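Long-range contact in ferric enterobactin receptor PIRA (Pseudomonas aeruginosa, PDB 5FP2), which probably takes up iron-loaded siderophores such as ferric enterobactin across the outer membrane in a TonB-dependent manner: residues L348-L353 against E374-T379. Sequence-based numbering, arbitrary orientation.
Sequences LENYRL and EWNKET
An antiparallel beta-hairpin pairing joins L348-L353 to E374-T379, two neighbouring staves of the 22-stranded barrel of this TonB-dependent receptor, and it illustrates how such a wall is built: backbone bonds set the register and side chains alternate between two faces. The hydrogen-bonded pairs are E349 with T379, Y351 with K377 and L353 with W375, each closed by two N-H...O=C bonds; K377 N to Y351 O, for instance, measures 2.8 Å. Between them, N350-E378 and R352-N376 form the non-hydrogen-bonded pairs, where alpha carbons approach the opposing carbonyls, as N376 CA does Y351 O at 3.3 Å. The strands also bond to those flanking the hairpin, 309-323 and 408-423, so the sheet continues on both sides.

One face carries E349, Y351 and L353 with T379, K377 and W375. E349 O accepts from T379 OG1 (3.2 Å) as well as from T379 N. W375 CG is anti to the backbone N (chi1 174°), and the six-membered part of its indole meets the other strand obliquely: its CZ3 lies 3.9 Å from Y351 CB and its CE3 4.0 Å from L353 CD1. The Y351 ring also meets Y317 on the preceding strand.

The opposite face, largely polar with N350, R352, N376 and E378, probably looks into the barrel. R352 and N376 run side by side with their guanidinium and amide planes nearly perpendicular, while N350 OD1 sits above the guanidinium, offset toward its rim. D318 takes the arginine's NH1 in a salt bridge, and R352 NE donates to N376 OD1, which lies near the guanidinium plane, at 3.3 Å.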
loop_
_atom_site.group_PDB
_atom_site.type_symbol
_atom_site.label_atom_id
_atom_site.label_comp_id
_atom_site.label_asym_id
_atom_site.label_seq_id
_atom_site.Cartn_x
_atom_site.Cartn_y
_atom_site.Cartn_z
ATOM N N LEU A 348 -11.157 19.246 3.378
ATOM C CA LEU A 348 -11.611 18.122 2.570
ATOM C C LEU A 348 -12.222 17.117 3.533
ATOM O O LEU A 348 -11.664 16.875 4.603
ATOM C CB LEU A 348 -10.431 17.470 1.835
ATOM C CG LEU A 348 -10.754 16.212 1.005
ATOM C CD1 LEU A 348 -11.580 16.520 -0.238
ATOM C CD2 LEU A 348 -9.494 15.456 0.603
ATOM N N GLU A 349 -13.327 16.489 3.138
ATOM C CA GLU A 349 -13.960 15.482 3.986
ATOM C C GLU A 349 -14.595 14.328 3.237
ATOM O O GLU A 349 -15.409 14.542 2.337
ATOM C CB GLU A 349 -15.051 16.136 4.801
ATOM C CG GLU A 349 -14.756 17.593 5.060
ATOM C CD GLU A 349 -15.742 18.187 5.993
ATOM O OE1 GLU A 349 -16.735 17.493 6.289
ATOM O OE2 GLU A 349 -15.493 19.324 6.423
ATOM N N ASN A 350 -14.373 13.122 3.755
ATOM C CA ASN A 350 -14.935 11.912 3.177
ATOM C C ASN A 350 -15.883 11.183 4.098
ATOM O O ASN A 350 -15.512 10.817 5.203
ATOM C CB ASN A 350 -13.819 10.946 2.796
ATOM C CG ASN A 350 -13.205 11.292 1.469
ATOM O OD1 ASN A 350 -13.777 11.006 0.409
ATOM N ND2 ASN A 350 -12.094 12.017 1.515
ATOM N N TYR A 351 -17.033 10.808 3.562
ATOM C CA TYR A 351 -17.883 9.848 4.224
ATOM C C TYR A 351 -17.865 8.559 3.415
ATOM O O TYR A 351 -17.948 8.608 2.203
ATOM C CB TYR A 351 -19.307 10.416 4.343
ATOM C CG TYR A 351 -19.341 11.841 4.867
ATOM C CD1 TYR A 351 -19.013 12.919 4.046
ATOM C CD2 TYR A 351 -19.623 12.100 6.194
ATOM C CE1 TYR A 351 -18.990 14.213 4.531
ATOM C CE2 TYR A 351 -19.604 13.388 6.685
ATOM C CZ TYR A 351 -19.275 14.436 5.853
ATOM O OH TYR A 351 -19.301 15.722 6.346
ATOM N N ARG A 352 -17.746 7.417 4.086
ATOM C CA ARG A 352 -17.791 6.122 3.428
ATOM C C ARG A 352 -18.678 5.113 4.176
ATOM O O ARG A 352 -18.611 5.000 5.403
ATOM C CB ARG A 352 -16.368 5.563 3.307
ATOM C CG ARG A 352 -15.600 5.995 2.060
ATOM C CD ARG A 352 -14.122 6.250 2.351
ATOM N NE ARG A 352 -13.403 6.801 1.190
ATOM C CZ ARG A 352 -12.300 7.552 1.258
ATOM N NH1 ARG A 352 -11.804 7.910 2.443
ATOM N NH2 ARG A 352 -11.725 8.007 0.146
ATOM N N LEU A 353 -19.460 4.344 3.417
ATOM C CA LEU A 353 -20.099 3.129 3.915
ATOM C C LEU A 353 -19.770 1.926 3.033
ATOM O O LEU A 353 -19.488 2.074 1.849
ATOM C CB LEU A 353 -21.609 3.323 3.964
ATOM C CG LEU A 353 -22.125 4.330 4.996
ATOM C CD1 LEU A 353 -23.567 4.695 4.691
ATOM C CD2 LEU A 353 -21.998 3.774 6.404
ATOM N N GLU A 374 -20.456 -0.207 -1.909
ATOM C CA GLU A 374 -19.750 0.942 -1.354
ATOM C C GLU A 374 -20.579 2.193 -1.591
ATOM O O GLU A 374 -21.127 2.390 -2.673
ATOM C CB GLU A 374 -18.395 1.125 -2.048
ATOM C CG GLU A 374 -17.462 -0.080 -1.979
ATOM C CD GLU A 374 -16.003 0.286 -2.227
ATOM O OE1 GLU A 374 -15.671 1.495 -2.184
ATOM O OE2 GLU A 374 -15.194 -0.641 -2.495
ATOM N N TRP A 375 -20.592 3.083 -0.616
ATOM C CA TRP A 375 -21.127 4.413 -0.831
ATOM C C TRP A 375 -20.161 5.418 -0.230
ATOM O O TRP A 375 -19.684 5.243 0.889
ATOM C CB TRP A 375 -22.514 4.557 -0.178
ATOM C CG TRP A 375 -23.060 5.940 -0.228
ATOM C CD1 TRP A 375 -23.864 6.462 -1.196
ATOM C CD2 TRP A 375 -22.772 7.006 0.678
ATOM N NE1 TRP A 375 -24.133 7.779 -0.927
ATOM C CE2 TRP A 375 -23.481 8.138 0.224
ATOM C CE3 TRP A 375 -22.038 7.099 1.866
ATOM C CZ2 TRP A 375 -23.492 9.350 0.928
ATOM C CZ3 TRP A 375 -22.044 8.307 2.565
ATOM C CH2 TRP A 375 -22.747 9.419 2.079
ATOM N N ASN A 376 -19.999 6.541 -0.911
ATOM C CA ASN A 376 -18.815 7.364 -0.748
ATOM C C ASN A 376 -19.182 8.800 -1.082
ATOM O O ASN A 376 -19.679 9.079 -2.172
ATOM C CB ASN A 376 -17.726 6.867 -1.703
ATOM C CG ASN A 376 -16.320 7.051 -1.149
ATOM O OD1 ASN A 376 -15.489 6.132 -1.218
ATOM N ND2 ASN A 376 -16.000 8.277 -0.733
ATOM N N LYS A 377 -18.936 9.719 -0.162
ATOM C CA LYS A 377 -19.116 11.123 -0.473
ATOM C C LYS A 377 -17.825 11.842 -0.153
ATOM O O LYS A 377 -17.195 11.534 0.847
ATOM C CB LYS A 377 -20.267 11.697 0.354
ATOM C CG LYS A 377 -20.698 13.102 -0.040
ATOM C CD LYS A 377 -21.981 13.475 0.683
ATOM C CE LYS A 377 -22.308 14.961 0.597
ATOM N NZ LYS A 377 -23.509 15.337 1.406
ATOM N N GLU A 378 -17.413 12.766 -1.015
ATOM C CA GLU A 378 -16.281 13.631 -0.706
ATOM C C GLU A 378 -16.630 15.082 -0.964
ATOM O O GLU A 378 -17.266 15.406 -1.965
ATOM C CB GLU A 378 -15.068 13.266 -1.530
ATOM C CG GLU A 378 -15.158 11.902 -2.185
ATOM C CD GLU A 378 -14.136 11.758 -3.280
ATOM O OE1 GLU A 378 -14.321 12.413 -4.334
ATOM O OE2 GLU A 378 -13.095 11.109 -3.010
ATOM N N THR A 379 -16.273 15.936 -0.010
ATOM C CA THR A 379 -16.566 17.352 -0.098
ATOM C C THR A 379 -15.264 18.134 -0.019
ATOM O O THR A 379 -14.372 17.786 0.744
ATOM C CB THR A 379 -17.441 17.789 1.073
ATOM O OG1 THR A 379 -16.777 17.426 2.288
ATOM C CG2 THR A 379 -18.800 17.107 1.024
#